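Local coordinates for protein multi-copper Oxidase CueO (Ochrobactrum, PDB 6EVG) that oxidises lignin model compounds and lignosulfonate as a laccase-like multicopper oxidase, probably passing the electrons taken from its substrates through copper to molecular oxygen, at residues D157-P163 against I219-R223; N202-N206 against L296-R300; F252-P256 against P315-P321. All blocks are in the same frame, centred on the assembly; numbering follows the deposited sequence.

Interaction 1: residues D157-P163 against I219-R223; sequences DAERGLP and IVRLR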
# COMPACT_ATOMS: atom_id res chain seq x y z
N ASP A 157 -9.14 -13.55 -15.35
CA ASP A 157 -8.89 -12.24 -15.95
C ASP A 157 -9.13 -12.20 -17.45
O ASP A 157 -9.57 -11.17 -17.97
CB ASP A 157 -7.54 -11.69 -15.59
CG ASP A 157 -7.46 -11.23 -14.13
OD1 ASP A 157 -8.41 -11.34 -13.35
OD2 ASP A 157 -6.35 -10.71 -13.75
N ALA A 158 -8.83 -13.28 -18.13
CA ALA A 158 -9.10 -13.32 -19.59
C ALA A 158 -10.59 -13.16 -19.86
O ALA A 158 -10.96 -12.41 -20.79
CB ALA A 158 -8.56 -14.59 -20.23
N GLU A 159 -11.42 -13.84 -19.08
CA GLU A 159 -12.87 -13.72 -19.23
C GLU A 159 -13.35 -12.29 -18.90
O GLU A 159 -14.33 -11.83 -19.48
CB GLU A 159 -13.59 -14.73 -18.33
CG GLU A 159 -15.09 -14.74 -18.52
CD GLU A 159 -15.82 -15.67 -17.56
OE1 GLU A 159 -15.17 -16.57 -16.96
OE2 GLU A 159 -17.05 -15.50 -17.43
N ARG A 160 -12.65 -11.61 -18.01
CA ARG A 160 -12.96 -10.22 -17.69
C ARG A 160 -12.54 -9.24 -18.80
O ARG A 160 -12.87 -8.07 -18.73
CB ARG A 160 -12.27 -9.80 -16.37
CG ARG A 160 -12.80 -10.53 -15.12
CD ARG A 160 -12.04 -10.09 -13.88
NE ARG A 160 -12.62 -10.75 -12.71
CZ ARG A 160 -12.13 -11.80 -12.10
NH1 ARG A 160 -10.94 -12.29 -12.38
NH2 ARG A 160 -12.86 -12.38 -11.15
N GLY A 161 -11.71 -9.69 -19.72
CA GLY A 161 -11.17 -8.80 -20.70
C GLY A 161 -9.99 -7.98 -20.26
O GLY A 161 -9.75 -6.87 -20.76
N LEU A 162 -9.22 -8.49 -19.30
CA LEU A 162 -8.13 -7.72 -18.73
C LEU A 162 -6.80 -8.22 -19.28
O LEU A 162 -6.57 -9.44 -19.40
CB LEU A 162 -8.10 -7.86 -17.23
CG LEU A 162 -9.31 -7.29 -16.48
CD1 LEU A 162 -9.30 -7.66 -15.01
CD2 LEU A 162 -9.42 -5.81 -16.66
N PRO A 163 -5.85 -7.31 -19.53
CA PRO A 163 -4.46 -7.71 -19.84
C PRO A 163 -3.90 -8.51 -18.66
O PRO A 163 -4.15 -8.12 -17.53
CB PRO A 163 -3.75 -6.37 -20.04
CG PRO A 163 -4.83 -5.36 -20.32
CD PRO A 163 -5.98 -5.83 -19.51
N ILE A 219 -4.07 -2.14 -25.03
CA ILE A 219 -4.50 -1.82 -23.64
C ILE A 219 -3.54 -2.49 -22.66
O ILE A 219 -3.28 -3.71 -22.73
CB ILE A 219 -5.93 -2.33 -23.40
CG1 ILE A 219 -6.95 -1.86 -24.39
CG2 ILE A 219 -6.35 -2.01 -21.95
CD1 ILE A 219 -7.10 -0.45 -24.45
N VAL A 220 -3.01 -1.68 -21.74
CA VAL A 220 -2.04 -2.12 -20.76
C VAL A 220 -2.61 -1.90 -19.37
O VAL A 220 -3.16 -0.86 -19.07
CB VAL A 220 -0.72 -1.36 -20.97
CG1 VAL A 220 0.29 -1.60 -19.84
CG2 VAL A 220 -0.11 -1.74 -22.30
N ARG A 221 -2.41 -2.90 -18.51
CA ARG A 221 -2.80 -2.84 -17.09
C ARG A 221 -1.60 -2.42 -16.26
O ARG A 221 -0.54 -3.07 -16.34
CB ARG A 221 -3.29 -4.22 -16.70
CG ARG A 221 -3.76 -4.45 -15.31
CD ARG A 221 -4.17 -5.98 -15.24
NE ARG A 221 -4.86 -6.32 -14.02
CZ ARG A 221 -5.36 -7.55 -13.86
NH1 ARG A 221 -5.23 -8.45 -14.85
NH2 ARG A 221 -5.98 -7.84 -12.73
N LEU A 222 -1.79 -1.36 -15.48
CA LEU A 222 -0.76 -0.88 -14.54
C LEU A 222 -1.32 -1.11 -13.16
O LEU A 222 -2.40 -0.64 -12.80
CB LEU A 222 -0.49 0.62 -14.76
CG LEU A 222 -0.09 1.02 -16.20
CD1 LEU A 222 0.01 2.54 -16.32
CD2 LEU A 222 1.22 0.37 -16.61
N ARG A 223 -0.55 -1.85 -12.34
CA ARG A 223 -0.93 -2.17 -10.97
C ARG A 223 -0.10 -1.24 -10.09
O ARG A 223 1.11 -1.44 -9.92
CB ARG A 223 -0.72 -3.62 -10.64
CG ARG A 223 -1.46 -4.57 -11.57
CD ARG A 223 -1.58 -5.94 -11.00
NE ARG A 223 -1.96 -6.95 -11.94
CZ ARG A 223 -2.70 -8.02 -11.65
NH1 ARG A 223 -3.41 -8.07 -10.51
NH2 ARG A 223 -2.71 -9.01 -12.48
O HOH W 1 -4.56 -11.14 -11.81

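Interaction 2: residues N202-N206 against L296-R300; sequences NLIVN and LHLMR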
# COMPACT_ATOMS: atom_id res chain seq x y z
N ASN A 202 13.55 13.27 -4.76
CA ASN A 202 13.86 12.34 -5.86
C ASN A 202 12.73 11.32 -5.94
O ASN A 202 12.58 10.49 -5.03
CB ASN A 202 15.18 11.63 -5.59
CG ASN A 202 16.32 12.55 -5.43
OD1 ASN A 202 16.85 13.06 -6.40
ND2 ASN A 202 16.76 12.75 -4.21
N LEU A 203 11.96 11.33 -7.01
CA LEU A 203 10.88 10.34 -7.17
C LEU A 203 11.42 9.11 -7.85
O LEU A 203 12.26 9.23 -8.75
CB LEU A 203 9.74 10.94 -7.97
CG LEU A 203 9.18 12.28 -7.48
CD1 LEU A 203 7.93 12.65 -8.27
CD2 LEU A 203 8.79 12.20 -5.97
N ILE A 204 10.91 7.96 -7.43
CA ILE A 204 11.36 6.68 -8.01
C ILE A 204 10.15 5.80 -8.33
O ILE A 204 9.10 5.89 -7.70
CB ILE A 204 12.36 5.96 -7.08
CG1 ILE A 204 11.78 5.73 -5.69
CG2 ILE A 204 13.66 6.75 -7.04
CD1 ILE A 204 12.61 4.80 -4.82
N VAL A 205 10.36 4.94 -9.34
CA VAL A 205 9.39 3.90 -9.70
C VAL A 205 10.15 2.59 -9.78
O VAL A 205 11.16 2.47 -10.46
CB VAL A 205 8.64 4.20 -11.01
CG1 VAL A 205 7.57 3.15 -11.27
CG2 VAL A 205 8.05 5.62 -11.01
N ASN A 206 9.65 1.60 -9.02
CA ASN A 206 10.33 0.30 -8.95
C ASN A 206 11.81 0.45 -8.67
O ASN A 206 12.64 -0.31 -9.16
CB ASN A 206 10.06 -0.57 -10.20
CG ASN A 206 8.60 -0.95 -10.33
OD1 ASN A 206 7.77 -0.63 -9.46
ND2 ASN A 206 8.26 -1.65 -11.43
N LEU A 296 5.65 16.83 -11.45
CA LEU A 296 6.97 16.22 -11.45
C LEU A 296 6.93 14.93 -12.28
O LEU A 296 5.94 14.20 -12.26
CB LEU A 296 7.40 15.89 -10.01
CG LEU A 296 7.43 17.04 -9.03
CD1 LEU A 296 7.77 16.53 -7.63
CD2 LEU A 296 8.38 18.11 -9.47
N HIS A 297 8.04 14.66 -12.96
CA HIS A 297 8.17 13.46 -13.78
C HIS A 297 8.34 12.20 -12.89
O HIS A 297 9.19 12.18 -11.98
CB HIS A 297 9.39 13.59 -14.67
CG HIS A 297 9.57 12.48 -15.63
ND1 HIS A 297 8.86 12.39 -16.81
CD2 HIS A 297 10.38 11.40 -15.59
CE1 HIS A 297 9.25 11.29 -17.44
NE2 HIS A 297 10.18 10.68 -16.73
N LEU A 298 7.56 11.17 -13.18
CA LEU A 298 7.76 9.85 -12.61
C LEU A 298 8.49 8.90 -13.54
O LEU A 298 9.47 8.28 -13.16
CB LEU A 298 6.43 9.23 -12.16
CG LEU A 298 5.87 9.81 -10.84
CD1 LEU A 298 4.41 9.47 -10.69
CD2 LEU A 298 6.64 9.20 -9.66
N MET A 299 7.96 8.71 -14.77
CA MET A 299 8.51 7.75 -15.70
C MET A 299 7.96 8.00 -17.09
O MET A 299 7.03 8.81 -17.24
CB MET A 299 8.19 6.30 -15.26
CG MET A 299 6.72 5.99 -15.27
SD MET A 299 6.33 4.27 -14.94
CE MET A 299 6.96 3.47 -16.37
N ARG A 300 8.55 7.35 -18.07
CA ARG A 300 8.12 7.46 -19.46
C ARG A 300 7.66 6.12 -20.00
O ARG A 300 8.29 5.12 -19.69
CB ARG A 300 9.27 8.04 -20.30
CG ARG A 300 8.87 8.28 -21.79
CD ARG A 300 9.89 9.14 -22.46
NE ARG A 300 9.56 9.58 -23.79
CZ ARG A 300 8.72 10.57 -24.17
NH1 ARG A 300 7.93 11.19 -23.32
NH2 ARG A 300 8.63 10.90 -25.47
O HOH W 2 11.72 11.37 -11.45
O HOH W 3 11.24 8.85 -11.23

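Interaction 3: residues F252-P256 against P315-P321; sequences FIGNP and PDRLDGP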
# COMPACT_ATOMS: atom_id res chain seq x y z
N PHE A 252 -11.92 -5.77 -7.73
CA PHE A 252 -12.55 -5.11 -8.88
C PHE A 252 -13.74 -4.30 -8.46
O PHE A 252 -14.48 -4.61 -7.51
CB PHE A 252 -12.92 -6.14 -9.94
CG PHE A 252 -11.77 -6.88 -10.50
CD1 PHE A 252 -10.73 -6.21 -11.15
CD2 PHE A 252 -11.63 -8.29 -10.34
CE1 PHE A 252 -9.65 -6.87 -11.65
CE2 PHE A 252 -10.51 -8.94 -10.85
CZ PHE A 252 -9.52 -8.24 -11.50
N ILE A 253 -13.99 -3.26 -9.28
CA ILE A 253 -15.25 -2.50 -9.21
C ILE A 253 -16.13 -2.89 -10.37
O ILE A 253 -15.65 -3.16 -11.47
CB ILE A 253 -15.08 -1.03 -9.11
CG1 ILE A 253 -14.23 -0.50 -10.22
CG2 ILE A 253 -14.60 -0.64 -7.73
CD1 ILE A 253 -14.33 1.04 -10.40
N GLY A 254 -17.42 -2.92 -10.07
CA GLY A 254 -18.37 -3.37 -11.08
C GLY A 254 -18.44 -2.52 -12.33
O GLY A 254 -18.56 -3.05 -13.42
N ASN A 255 -18.29 -1.20 -12.14
CA ASN A 255 -18.37 -0.22 -13.25
C ASN A 255 -17.08 0.59 -13.31
O ASN A 255 -17.01 1.67 -12.77
CB ASN A 255 -19.61 0.65 -13.04
CG ASN A 255 -20.87 -0.20 -12.81
OD1 ASN A 255 -21.16 -1.13 -13.54
ND2 ASN A 255 -21.61 0.12 -11.79
N PRO A 256 -16.05 0.04 -13.98
CA PRO A 256 -14.76 0.75 -14.12
C PRO A 256 -14.98 2.20 -14.53
O PRO A 256 -15.84 2.54 -15.41
CB PRO A 256 -14.04 -0.02 -15.20
CG PRO A 256 -14.50 -1.44 -15.00
CD PRO A 256 -15.98 -1.32 -14.55
N PRO A 315 -12.87 -3.12 -21.10
CA PRO A 315 -14.01 -3.63 -20.40
C PRO A 315 -14.87 -2.50 -19.77
O PRO A 315 -14.31 -1.55 -19.23
CB PRO A 315 -13.36 -4.48 -19.30
CG PRO A 315 -12.09 -3.80 -18.99
CD PRO A 315 -11.63 -3.27 -20.31
N ASP A 316 -16.19 -2.68 -19.87
CA ASP A 316 -17.13 -1.76 -19.22
C ASP A 316 -17.71 -2.25 -17.94
O ASP A 316 -18.12 -1.44 -17.12
CB ASP A 316 -18.28 -1.46 -20.17
CG ASP A 316 -17.87 -0.64 -21.38
OD1 ASP A 316 -16.89 0.15 -21.32
OD2 ASP A 316 -18.59 -0.82 -22.38
N ARG A 317 -17.76 -3.57 -17.75
CA ARG A 317 -18.37 -4.13 -16.56
C ARG A 317 -17.50 -5.29 -16.02
O ARG A 317 -16.99 -6.04 -16.78
CB ARG A 317 -19.80 -4.64 -16.83
CG ARG A 317 -20.56 -4.97 -15.54
CD ARG A 317 -22.06 -5.08 -15.74
NE ARG A 317 -22.34 -6.16 -16.61
CZ ARG A 317 -22.97 -7.24 -16.21
NH1 ARG A 317 -23.31 -7.36 -14.94
NH2 ARG A 317 -23.24 -8.18 -17.07
N LEU A 318 -17.33 -5.32 -14.70
CA LEU A 318 -16.61 -6.38 -14.02
C LEU A 318 -17.46 -6.92 -12.88
O LEU A 318 -18.50 -6.35 -12.53
CB LEU A 318 -15.26 -5.86 -13.52
CG LEU A 318 -14.28 -5.40 -14.60
CD1 LEU A 318 -13.10 -4.72 -13.96
CD2 LEU A 318 -13.83 -6.55 -15.49
N ASP A 319 -16.96 -7.97 -12.21
CA ASP A 319 -17.61 -8.58 -11.07
C ASP A 319 -17.16 -7.90 -9.78
O ASP A 319 -16.25 -8.35 -9.11
CB ASP A 319 -17.27 -10.07 -11.03
CG ASP A 319 -15.76 -10.37 -11.04
OD1 ASP A 319 -15.03 -9.78 -11.86
OD2 ASP A 319 -15.28 -11.25 -10.26
N GLY A 320 -17.77 -6.84 -9.40
CA GLY A 320 -17.47 -6.14 -8.18
C GLY A 320 -18.65 -6.21 -7.24
O GLY A 320 -19.70 -6.77 -7.57
N PRO A 321 -18.50 -5.65 -6.03
CA PRO A 321 -19.55 -5.63 -5.07
C PRO A 321 -20.70 -4.71 -5.50
O PRO A 321 -20.52 -3.77 -6.26
CB PRO A 321 -18.86 -5.16 -3.81
CG PRO A 321 -17.74 -4.33 -4.28
CD PRO A 321 -17.27 -5.04 -5.52
O HOH W 4 -18.30 -2.55 -7.39
O HOH W 5 -18.18 1.24 -16.34

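Interaction 1: residues D157-P163 against I219-R223
Arg221 leans along Pro163 and ends at the carboxylate of Asp157. Its CB packs 4.0 Å from Pro163 CB, in a ring whose CG also meets the CG2 methyl of Ile219. CG stands anti to the backbone N (chi1 -180°) and the chain stays extended to NE, which carries CD to within 3.1 Å of Pro163 O. NH1 donates a nearly straight bond of 2.9 Å to that same Pro163 O. The loop holding these partners links strand 148-153 to strand 170-178, leading into the second of three cupredoxin-like domains expected of a laccase; Arg221 pins it to strand 219-226. At the tip, NH1 and NH2 both grip Asp157 OD2, at 2.8 and 3.1 Å. The oxygen lies in the guanidinium plane, yet the nitrogens come from above the carboxylate plane. Leu162 CD1 covers one guanidinium face, and Arg223 NH2 sits 3.3 Å above the other. Glu271 pairs with Arg221 NH2 and Asp170 with Arg223 NE, so carboxylates probably balance both guanidinium groups. A carboxylate suits position 157 because its two oxygens serve different arginines, Asp157 OD1 taking Arg160 NH1 at 2.9 Å; a water joins OD2 to Arg223 NH2.

Interaction 2: residues N202-N206 against L296-R300
Leu203 and Leu296 meet at about a right angle, with the CD1 methyl of Leu203 set 3.7 Å from Leu296 CB. Next along, Leu298 brings the end of its side chain in from the flank: its CD2 lies 3.9 Å from Leu203 CB and 4.1 Å from Val205 CG2, touching both of the residues that strand 202-205 turns toward it. Val205 is turned across Leu298 and Met299 alike. With CG1 anti to the backbone N (chi1 -175°), its two methyls divide the work, CG2 going to Leu298 and CG1 to the sulfur of Met299, 4.0 Å from SD. Strands 202-205 and 295-303 belong to different sheets of a beta sandwich; the short segments run nearly parallel, 24° apart, with axes 6.7 Å from each other. A classic beta bulge places Leu298 and Met299 together opposite Leu284, and so offers Val205 two neighbours at once. Leucine suits position 298, its branched end reaching Leu203 and Val205 together. Beside the apolar contacts a water lies 2.7 Å from both Leu203 O and Leu298 O. Cohesion therefore comes from dispersion and burial of apolar surface, with the water standing between two carbonyl oxygens, both acceptors, that could not bond each other.

Interaction 3: residues F252-P256 against P315-P321
Leu318 inserts its CD1 methyl between Phe252 and Pro256, 4.0 Å from Phe252 CD1 and 3.7 Å from Pro256 CG. Its first torsion (chi1 -64°) sets CG beside the backbone N and anti to the carbonyl carbon, directing the branched end to this apolar niche while CB passes 3.4 Å from Ile253 O. The backbone fixes the leucine too: Leu318 N gives a nearly straight hydrogen bond of 2.9 Å to Gly254 O. Pro256 needs no rotamer, since its closed ring holds CG against the leucine and CD 3.3 Å from Asp316 O. Alanine in its place would remove CG and CD, which touch Leu318 and Asp316 O, and is likely to leave a gap beside the Leu318 methyl and a backbone freer to turn just after the corner at Gly254 and Asn255. Asp319 has CG between its backbone N and carbonyl carbon (chi1 55°), a torsion that brings its OD1 4.0 Å from Phe252 CD2, carboxylate and ring planes 40° apart; Arg160 meets the charge of that oxygen. Glycine suits position 320, where Gly320 CA lies 3.4 Å from Phe252 O and a beta carbon would collide with the facing backbone. The loop 315-321 lies along the corner of outermost strand 251-259; Pro256 and Leu318 both reach Val246 on neighbouring strand 243-248, and Phe252 packs on Ala247 there.

Interactions 1 and 3 form one continuous patch, their centres 12 Å apart. Arg160 NE makes a 2.7 Å salt bridge to Asp319 OD1, and Leu162 CD1 packs 3.5 Å from Phe252 CE1, so the loops 157-163 and 315-321 meet each other as well as their strands. Interaction 2 stands apart: its centre is 24 Å from that of interaction 1 and 29 Å from that of interaction 3. All three nevertheless reach the same seven-stranded sheet, through strands 219-226, 202-205 and 251-259. The copper ligands His434, Cys490 and His495 belong to none of these segments, and the contacts are structural packing in another part of the chain.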